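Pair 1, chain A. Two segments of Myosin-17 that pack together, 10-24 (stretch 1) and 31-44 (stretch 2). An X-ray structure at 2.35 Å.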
# COMPACT_ATOMS: atom_id res chain seq x y z
N GLU A 10 30.79 3.38 -24.17
CA GLU A 10 31.75 3.41 -23.03
C GLU A 10 31.12 4.19 -21.87
O GLU A 10 31.18 3.68 -20.73
CB GLU A 10 33.09 4.03 -23.45
CG GLU A 10 33.85 4.70 -22.31
CD GLU A 10 35.25 5.18 -22.64
OE1 GLU A 10 35.39 5.97 -23.60
OE2 GLU A 10 36.20 4.77 -21.94
N ASN A 11 30.55 5.36 -22.15
CA ASN A 11 29.92 6.27 -21.16
C ASN A 11 28.71 5.59 -20.52
O ASN A 11 28.54 5.71 -19.29
CB ASN A 11 29.51 7.61 -21.79
CG ASN A 11 30.69 8.53 -22.05
OD1 ASN A 11 31.80 8.26 -21.60
ND2 ASN A 11 30.45 9.62 -22.76
N GLN A 12 27.88 4.91 -21.32
CA GLN A 12 26.67 4.17 -20.86
C GLN A 12 27.10 2.97 -20.01
O GLN A 12 26.48 2.76 -18.95
CB GLN A 12 25.81 3.76 -22.06
CG GLN A 12 25.14 4.94 -22.74
CD GLN A 12 24.56 4.60 -24.10
OE1 GLN A 12 24.32 3.43 -24.42
NE2 GLN A 12 24.33 5.62 -24.91
N ASP A 13 28.13 2.23 -20.46
CA ASP A 13 28.74 1.09 -19.71
C ASP A 13 29.21 1.57 -18.33
O ASP A 13 29.09 0.79 -17.37
CB ASP A 13 29.91 0.46 -20.49
CG ASP A 13 29.52 -0.72 -21.36
OD1 ASP A 13 28.75 -1.58 -20.88
OD2 ASP A 13 29.99 -0.78 -22.51
N LEU A 14 29.73 2.80 -18.25
CA LEU A 14 30.24 3.43 -17.01
C LEU A 14 29.09 3.70 -16.03
O LEU A 14 29.20 3.29 -14.87
CB LEU A 14 30.98 4.73 -17.36
CG LEU A 14 32.50 4.71 -17.17
CD1 LEU A 14 32.86 4.57 -15.70
CD2 LEU A 14 33.15 3.62 -18.00
N LEU A 15 28.02 4.36 -16.50
CA LEU A 15 26.85 4.75 -15.67
C LEU A 15 26.19 3.48 -15.11
O LEU A 15 25.90 3.47 -13.90
CB LEU A 15 25.85 5.56 -16.52
CG LEU A 15 24.66 6.14 -15.76
CD1 LEU A 15 25.11 7.08 -14.65
CD2 LEU A 15 23.72 6.87 -16.71
N VAL A 16 25.98 2.47 -15.95
CA VAL A 16 25.38 1.15 -15.58
C VAL A 16 26.15 0.58 -14.39
O VAL A 16 25.50 0.07 -13.45
CB VAL A 16 25.35 0.17 -16.76
CG1 VAL A 16 25.13 -1.27 -16.32
CG2 VAL A 16 24.30 0.57 -17.79
N LYS A 17 27.49 0.65 -14.42
CA LYS A 17 28.38 0.08 -13.38
C LYS A 17 28.27 0.89 -12.08
O LYS A 17 28.37 0.27 -11.01
CB LYS A 17 29.83 0.02 -13.90
CG LYS A 17 30.78 -0.87 -13.09
CD LYS A 17 30.26 -2.27 -12.78
CE LYS A 17 29.47 -2.93 -13.90
NZ LYS A 17 28.95 -4.26 -13.49
N CYS A 18 28.05 2.20 -12.18
CA CYS A 18 27.87 3.12 -11.02
C CYS A 18 26.52 2.87 -10.34
O CYS A 18 26.50 2.76 -9.10
CB CYS A 18 27.99 4.58 -11.44
SG CYS A 18 29.66 5.02 -11.99
N ILE A 19 25.43 2.79 -11.12
CA ILE A 19 24.04 2.66 -10.60
C ILE A 19 23.72 1.18 -10.29
O ILE A 19 22.66 0.94 -9.69
CB ILE A 19 23.01 3.29 -11.56
CG1 ILE A 19 22.95 2.59 -12.92
CG2 ILE A 19 23.28 4.78 -11.71
CD1 ILE A 19 21.69 2.90 -13.71
N SER A 20 24.60 0.25 -10.67
CA SER A 20 24.53 -1.19 -10.28
C SER A 20 25.00 -1.36 -8.83
O SER A 20 24.55 -2.32 -8.18
CB SER A 20 25.33 -2.06 -11.21
OG SER A 20 24.67 -2.21 -12.46
N GLN A 21 25.88 -0.47 -8.36
CA GLN A 21 26.39 -0.45 -6.96
C GLN A 21 25.41 0.33 -6.07
O GLN A 21 24.61 1.13 -6.61
CB GLN A 21 27.75 0.23 -6.89
CG GLN A 21 28.84 -0.48 -7.68
CD GLN A 21 30.07 0.38 -7.83
OE1 GLN A 21 30.22 1.41 -7.17
NE2 GLN A 21 30.98 -0.04 -8.70
N ASN A 22 25.48 0.12 -4.75
CA ASN A 22 24.73 0.91 -3.74
C ASN A 22 25.42 2.28 -3.60
O ASN A 22 26.50 2.33 -2.98
CB ASN A 22 24.63 0.18 -2.40
CG ASN A 22 23.88 0.97 -1.35
OD1 ASN A 22 23.32 2.03 -1.63
ND2 ASN A 22 23.85 0.46 -0.13
N LEU A 23 24.82 3.33 -4.15
CA LEU A 23 25.31 4.73 -4.02
C LEU A 23 24.67 5.39 -2.80
O LEU A 23 25.00 6.56 -2.54
CB LEU A 23 24.99 5.50 -5.31
CG LEU A 23 25.59 4.93 -6.59
CD1 LEU A 23 25.43 5.91 -7.75
CD2 LEU A 23 27.06 4.58 -6.41
N GLY A 24 23.80 4.67 -2.08
CA GLY A 24 23.18 5.14 -0.82
C GLY A 24 22.51 6.49 -0.99
O GLY A 24 21.88 6.70 -2.05
N VAL A 31 20.99 9.08 -4.41
CA VAL A 31 22.21 9.51 -5.16
C VAL A 31 22.10 9.07 -6.62
O VAL A 31 22.36 9.91 -7.50
CB VAL A 31 23.50 8.99 -4.50
CG1 VAL A 31 24.71 9.17 -5.40
CG2 VAL A 31 23.73 9.66 -3.15
N ALA A 32 21.72 7.81 -6.88
CA ALA A 32 21.70 7.20 -8.24
C ALA A 32 20.79 8.02 -9.17
O ALA A 32 21.21 8.27 -10.32
CB ALA A 32 21.26 5.75 -8.17
N ALA A 33 19.62 8.44 -8.69
CA ALA A 33 18.66 9.29 -9.43
C ALA A 33 19.34 10.61 -9.83
O ALA A 33 19.14 11.05 -10.98
CB ALA A 33 17.43 9.54 -8.60
N CYS A 34 20.11 11.22 -8.92
CA CYS A 34 20.83 12.50 -9.13
C CYS A 34 21.98 12.30 -10.12
O CYS A 34 22.16 13.16 -11.01
CB CYS A 34 21.34 13.08 -7.82
SG CYS A 34 20.03 13.64 -6.71
N VAL A 35 22.74 11.21 -9.97
CA VAL A 35 23.87 10.83 -10.87
C VAL A 35 23.32 10.59 -12.28
O VAL A 35 23.90 11.13 -13.24
CB VAL A 35 24.63 9.60 -10.33
CG1 VAL A 35 25.55 8.98 -11.38
CG2 VAL A 35 25.40 9.93 -9.07
N ILE A 36 22.24 9.80 -12.40
CA ILE A 36 21.57 9.48 -13.70
C ILE A 36 21.17 10.80 -14.37
O ILE A 36 21.61 11.02 -15.52
CB ILE A 36 20.36 8.54 -13.49
CG1 ILE A 36 20.80 7.11 -13.19
CG2 ILE A 36 19.42 8.59 -14.69
CD1 ILE A 36 19.72 6.25 -12.57
N TYR A 37 20.38 11.63 -13.68
CA TYR A 37 19.80 12.89 -14.20
C TYR A 37 20.90 13.80 -14.77
O TYR A 37 20.71 14.33 -15.89
CB TYR A 37 19.03 13.63 -13.10
CG TYR A 37 18.41 14.93 -13.56
CD1 TYR A 37 17.42 14.95 -14.53
CD2 TYR A 37 18.81 16.15 -13.03
CE1 TYR A 37 16.85 16.13 -14.96
CE2 TYR A 37 18.25 17.34 -13.44
CZ TYR A 37 17.26 17.33 -14.41
OH TYR A 37 16.70 18.50 -14.83
N LYS A 38 22.00 13.96 -14.04
CA LYS A 38 23.09 14.92 -14.36
C LYS A 38 23.85 14.46 -15.62
O LYS A 38 24.11 15.32 -16.48
CB LYS A 38 24.03 15.08 -13.17
CG LYS A 38 23.45 15.90 -12.03
CD LYS A 38 24.45 16.28 -10.98
CE LYS A 38 23.90 17.30 -10.01
NZ LYS A 38 24.73 17.38 -8.78
N CYS A 39 24.18 13.17 -15.71
CA CYS A 39 24.80 12.54 -16.91
C CYS A 39 23.94 12.84 -18.15
O CYS A 39 24.50 13.33 -19.15
CB CYS A 39 24.94 11.03 -16.75
SG CYS A 39 26.18 10.56 -15.51
N LEU A 40 22.64 12.57 -18.07
CA LEU A 40 21.67 12.77 -19.18
C LEU A 40 21.60 14.26 -19.53
O LEU A 40 21.44 14.58 -20.73
CB LEU A 40 20.29 12.23 -18.77
CG LEU A 40 20.21 10.73 -18.47
CD1 LEU A 40 18.79 10.33 -18.13
CD2 LEU A 40 20.74 9.89 -19.62
N LEU A 41 21.71 15.13 -18.53
CA LEU A 41 21.69 16.61 -18.69
C LEU A 41 23.02 17.06 -19.32
O LEU A 41 22.99 17.91 -20.24
CB LEU A 41 21.46 17.27 -17.33
CG LEU A 41 20.76 18.63 -17.35
CD1 LEU A 41 19.33 18.51 -17.87
CD2 LEU A 41 20.77 19.26 -15.97
N HIS A 42 24.14 16.48 -18.86
CA HIS A 42 25.52 16.73 -19.35
C HIS A 42 25.62 16.33 -20.83
O HIS A 42 26.03 17.18 -21.65
CB HIS A 42 26.54 15.99 -18.48
CG HIS A 42 27.96 16.25 -18.83
ND1 HIS A 42 28.55 17.49 -18.66
CD2 HIS A 42 28.93 15.45 -19.33
CE1 HIS A 42 29.81 17.44 -19.05
NE2 HIS A 42 30.06 16.19 -19.46
N TRP A 43 25.22 15.09 -21.16
CA TRP A 43 25.31 14.50 -22.52
C TRP A 43 24.21 15.05 -23.44
O TRP A 43 24.31 14.82 -24.66
CB TRP A 43 25.24 12.97 -22.45
CG TRP A 43 26.31 12.33 -21.62
CD1 TRP A 43 27.59 12.78 -21.43
CD2 TRP A 43 26.21 11.10 -20.89
NE1 TRP A 43 28.28 11.92 -20.62
CE2 TRP A 43 27.46 10.88 -20.27
CE3 TRP A 43 25.19 10.16 -20.68
CZ2 TRP A 43 27.71 9.77 -19.47
CZ3 TRP A 43 25.43 9.06 -19.89
CH2 TRP A 43 26.68 8.87 -19.30
N ARG A 44 23.21 15.73 -22.88
CA ARG A 44 22.01 16.25 -23.60
C ARG A 44 21.24 15.07 -24.20
O ARG A 44 20.78 15.18 -25.34
CB ARG A 44 22.43 17.28 -24.66
CG ARG A 44 23.23 18.45 -24.11
CD ARG A 44 23.82 19.32 -25.21
NE ARG A 44 22.80 19.93 -26.06
CZ ARG A 44 22.21 21.11 -25.83
NH1 ARG A 44 22.52 21.84 -24.78
NH2 ARG A 44 21.30 21.56 -26.68
O HOH W 1 21.19 6.07 -4.44

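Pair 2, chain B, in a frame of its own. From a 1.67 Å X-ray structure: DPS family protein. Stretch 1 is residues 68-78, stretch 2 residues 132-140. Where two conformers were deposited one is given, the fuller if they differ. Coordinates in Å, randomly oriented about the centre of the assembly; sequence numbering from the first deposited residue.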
# COMPACT_ATOMS: atom_id res chain seq x y z
N ASP B 68 -20.32 7.88 -16.75
CA ASP B 68 -19.38 9.03 -16.63
C ASP B 68 -18.66 9.25 -17.98
O ASP B 68 -18.64 10.36 -18.53
CB ASP B 68 -18.32 8.75 -15.55
CG ASP B 68 -18.90 8.52 -14.13
OD1 ASP B 68 -20.10 8.78 -13.93
OD2 ASP B 68 -18.13 8.10 -13.19
N GLU B 69 -18.13 8.17 -18.52
CA GLU B 69 -17.33 8.20 -19.76
C GLU B 69 -18.19 8.56 -20.97
O GLU B 69 -17.75 9.22 -21.87
CB GLU B 69 -16.48 6.93 -19.96
CG GLU B 69 -15.24 7.06 -20.96
CD GLU B 69 -14.22 5.89 -20.93
OE1 GLU B 69 -13.22 5.95 -21.68
OE2 GLU B 69 -14.39 4.93 -20.17
N LEU B 70 -19.43 8.10 -20.95
CA LEU B 70 -20.35 8.41 -22.03
C LEU B 70 -20.78 9.87 -22.06
O LEU B 70 -20.73 10.52 -23.10
CB LEU B 70 -21.53 7.46 -21.89
CG LEU B 70 -22.61 7.39 -22.87
CD1 LEU B 70 -22.03 7.22 -24.31
CD2 LEU B 70 -23.51 6.16 -22.48
N ALA B 71 -21.14 10.44 -20.90
CA ALA B 71 -21.46 11.86 -20.84
C ALA B 71 -20.25 12.70 -21.28
O ALA B 71 -20.45 13.66 -22.04
CB ALA B 71 -21.87 12.28 -19.42
N GLU B 72 -19.05 12.31 -20.87
CA GLU B 72 -17.80 13.02 -21.27
C GLU B 72 -17.57 12.91 -22.79
O GLU B 72 -17.11 13.88 -23.41
CB GLU B 72 -16.60 12.47 -20.55
CG GLU B 72 -16.55 12.73 -19.14
CD GLU B 72 -15.22 12.30 -18.57
OE1 GLU B 72 -14.59 11.30 -19.09
OE2 GLU B 72 -14.85 12.96 -17.61
N ARG B 73 -17.87 11.77 -23.38
CA ARG B 73 -17.73 11.63 -24.85
C ARG B 73 -18.70 12.59 -25.57
O ARG B 73 -18.35 13.20 -26.55
CB ARG B 73 -17.96 10.18 -25.33
CG ARG B 73 -17.64 9.93 -26.78
CD ARG B 73 -16.17 10.15 -27.13
NE ARG B 73 -15.97 10.30 -28.56
CZ ARG B 73 -14.88 10.82 -29.10
NH1 ARG B 73 -13.84 11.11 -28.31
NH2 ARG B 73 -14.78 10.98 -30.41
N ILE B 74 -19.93 12.70 -25.09
CA ILE B 74 -20.91 13.63 -25.64
C ILE B 74 -20.40 15.06 -25.56
O ILE B 74 -20.44 15.83 -26.54
CB ILE B 74 -22.28 13.45 -24.96
CG1 ILE B 74 -22.88 12.07 -25.32
CG2 ILE B 74 -23.23 14.63 -25.31
CD1 ILE B 74 -24.03 11.57 -24.39
N LEU B 75 -19.86 15.43 -24.40
CA LEU B 75 -19.27 16.77 -24.22
C LEU B 75 -18.08 16.97 -25.19
O LEU B 75 -17.85 18.05 -25.70
CB LEU B 75 -18.81 16.93 -22.76
CG LEU B 75 -19.93 17.08 -21.73
CD1 LEU B 75 -19.44 16.68 -20.32
CD2 LEU B 75 -20.48 18.49 -21.80
N THR B 76 -17.31 15.91 -25.40
CA THR B 76 -16.12 15.91 -26.22
C THR B 76 -16.49 16.18 -27.68
O THR B 76 -15.75 16.86 -28.37
CB THR B 76 -15.33 14.59 -26.03
OG1 THR B 76 -14.78 14.56 -24.67
CG2 THR B 76 -14.16 14.47 -26.96
N LEU B 77 -17.68 15.76 -28.06
CA LEU B 77 -18.25 15.98 -29.39
C LEU B 77 -18.96 17.35 -29.49
O LEU B 77 -19.63 17.61 -30.48
CB LEU B 77 -19.21 14.84 -29.79
CG LEU B 77 -18.52 13.48 -30.04
CD1 LEU B 77 -19.64 12.42 -30.10
CD2 LEU B 77 -17.68 13.50 -31.30
N SER B 78 -18.79 18.20 -28.48
CA SER B 78 -19.43 19.54 -28.40
C SER B 78 -20.94 19.44 -28.43
O SER B 78 -21.61 20.22 -29.08
CB SER B 78 -18.91 20.49 -29.47
OG SER B 78 -17.53 20.72 -29.26
N GLY B 132 -15.34 7.80 -39.64
CA GLY B 132 -14.03 7.85 -39.05
C GLY B 132 -13.95 8.47 -37.68
O GLY B 132 -12.91 9.05 -37.32
N ASP B 133 -15.03 8.42 -36.92
CA ASP B 133 -15.00 8.87 -35.54
C ASP B 133 -14.39 7.71 -34.66
O ASP B 133 -15.08 6.96 -33.96
CB ASP B 133 -16.37 9.33 -35.04
CG ASP B 133 -16.33 9.86 -33.62
OD1 ASP B 133 -15.28 9.74 -32.95
OD2 ASP B 133 -17.37 10.34 -33.14
N GLU B 134 -13.07 7.68 -34.64
CA GLU B 134 -12.34 6.62 -33.95
C GLU B 134 -12.48 6.72 -32.43
O GLU B 134 -12.56 5.70 -31.76
CB GLU B 134 -10.86 6.71 -34.29
CG GLU B 134 -10.04 5.63 -33.58
CD GLU B 134 -10.47 4.22 -33.94
OE1 GLU B 134 -10.99 4.03 -35.10
OE2 GLU B 134 -10.25 3.31 -33.09
N GLY B 135 -12.52 7.92 -31.89
CA GLY B 135 -12.73 8.06 -30.45
C GLY B 135 -14.04 7.47 -29.93
O GLY B 135 -14.09 6.81 -28.90
N THR B 136 -15.10 7.68 -30.70
CA THR B 136 -16.39 7.11 -30.37
C THR B 136 -16.38 5.63 -30.61
O THR B 136 -16.86 4.87 -29.78
CB THR B 136 -17.54 7.78 -31.12
OG1 THR B 136 -17.56 9.16 -30.78
CG2 THR B 136 -18.94 7.14 -30.80
N SER B 137 -15.80 5.20 -31.75
CA SER B 137 -15.69 3.77 -32.05
C SER B 137 -15.01 3.00 -30.93
O SER B 137 -15.46 1.93 -30.53
CB SER B 137 -14.90 3.56 -33.34
OG SER B 137 -15.69 3.91 -34.45
N ALA B 138 -13.90 3.54 -30.47
CA ALA B 138 -13.06 2.89 -29.48
C ALA B 138 -13.84 2.71 -28.20
O ALA B 138 -13.71 1.74 -27.53
CB ALA B 138 -11.77 3.72 -29.23
N LEU B 139 -14.62 3.72 -27.81
CA LEU B 139 -15.45 3.61 -26.61
C LEU B 139 -16.48 2.49 -26.73
O LEU B 139 -16.65 1.69 -25.83
CB LEU B 139 -16.18 4.93 -26.33
CG LEU B 139 -16.89 5.06 -24.99
CD1 LEU B 139 -15.82 4.95 -23.85
CD2 LEU B 139 -17.68 6.37 -24.78
N MSE B 140 -17.16 2.44 -27.86
CA MSE B 140 -18.17 1.40 -28.09
C MSE B 140 -17.52 0.02 -28.06
O MSE B 140 -18.08 -0.92 -27.51
CB MSE B 140 -18.92 1.62 -29.40
CG MSE B 140 -19.78 2.84 -29.46
SE MSE B 140 -21.11 3.12 -28.15
CE MSE B 140 -19.98 4.05 -26.86

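Antiparallel helix pairs from Myosin-17 (pair 1) and a DPS family protein (pair 2), compared after superposition of 14 central residues (N, CA and C atoms, RMSD 0.7 Å). In pair 1, helix 10-20 runs against helix 31-43 at 169° between their N-to-C directions, with axes 10.2 Å apart at closest approach. In pair 2, helix 68-76 meets helix 134-140 at 170° and 11.1 Å. The register is shared: Leu A15 faces Ile A36 (CA to CA 7.4 Å), and their counterparts Arg B73 and Thr B136 face each other at 7.3 Å.

The central position of the first helix, Leu A15 in pair 1 and Arg B73 in pair 2, points its CA-to-CB bond toward the partner helix in both, and both side chains begin with chi1 t and chi2 p. From this common start the chemistry diverges. Leu A15 is a knob in a hole formed by Val A35, Ile A36, Cys A39 and Trp A43; its CD1 lies 3.8 Å from Val A35 CG1 and 3.7 Å from Cys A39 SG, and its CD2 is 4.2 Å from Trp A43 CZ3. The guanidinium of Arg B73 instead binds at the start of the other helix. Its NE donates to Thr B136 OG1 (3.0 Å), and its NH2 forms a salt bridge with Asp B133 OD1 (2.9 Å), where the hydrogen bond itself is weak.

The matched positions on the second helix differ accordingly. Val A35, which supplies a methyl to Leu A15, corresponds to Gly B135, whose backbone lies over one face of the guanidinium, with Arg B73 CZ 3.6 Å from Gly B135 C. A CB modelled on Gly B135 would fall 2.6 Å from Arg B73 NH2, a clash, so the bare glycine leaves room for the arginine. Ile A36 corresponds to Thr B136: Ile A36 CG1 packs on Ile A19 CG2 (3.7 Å), whereas Thr B136 OG1, while accepting from Arg B73 NE, donates to Asp B133 OD2 (2.6 Å). Ala A33, near the N-terminal end of its helix, its CA-to-CB bond pointing away, corresponds to Asp B133, the N-cap, whose OD1 also accepts from Thr B136 N (3.1 Å). One aspartate thus joins the helix start to the interhelical salt bridge.

Cys A39 matches Leu B139, and here pair 2 has the bulkier residue: Leu B139 CD2 reaches Arg B73 CB (3.9 Å) and Leu B139 CD1 lies 3.6 Å from Glu B69 CG, so aliphatic contact persists beside the polar cluster; Leu B139 CD1 also touches the carboxylate carbon, Glu B69 CD (3.5 Å). Ile A19 and Leu B77 also match, their side-chain centres 1.0 Å apart; Leu B77 CD1 approaches Thr B136 OG1 at 3.9 Å.

Beyond the matched positions, pair 1 closes with Leu A23, whose CB meets Val A31 CG1 at 3.7 Å, and a weak hydrogen bond from Val A31 N to Gly A24 O (3.5 Å). Water 1 donates to Gly A24 O (2.6 Å) and accepts from Ala A32 N (3.0 Å), bridging the two stretches.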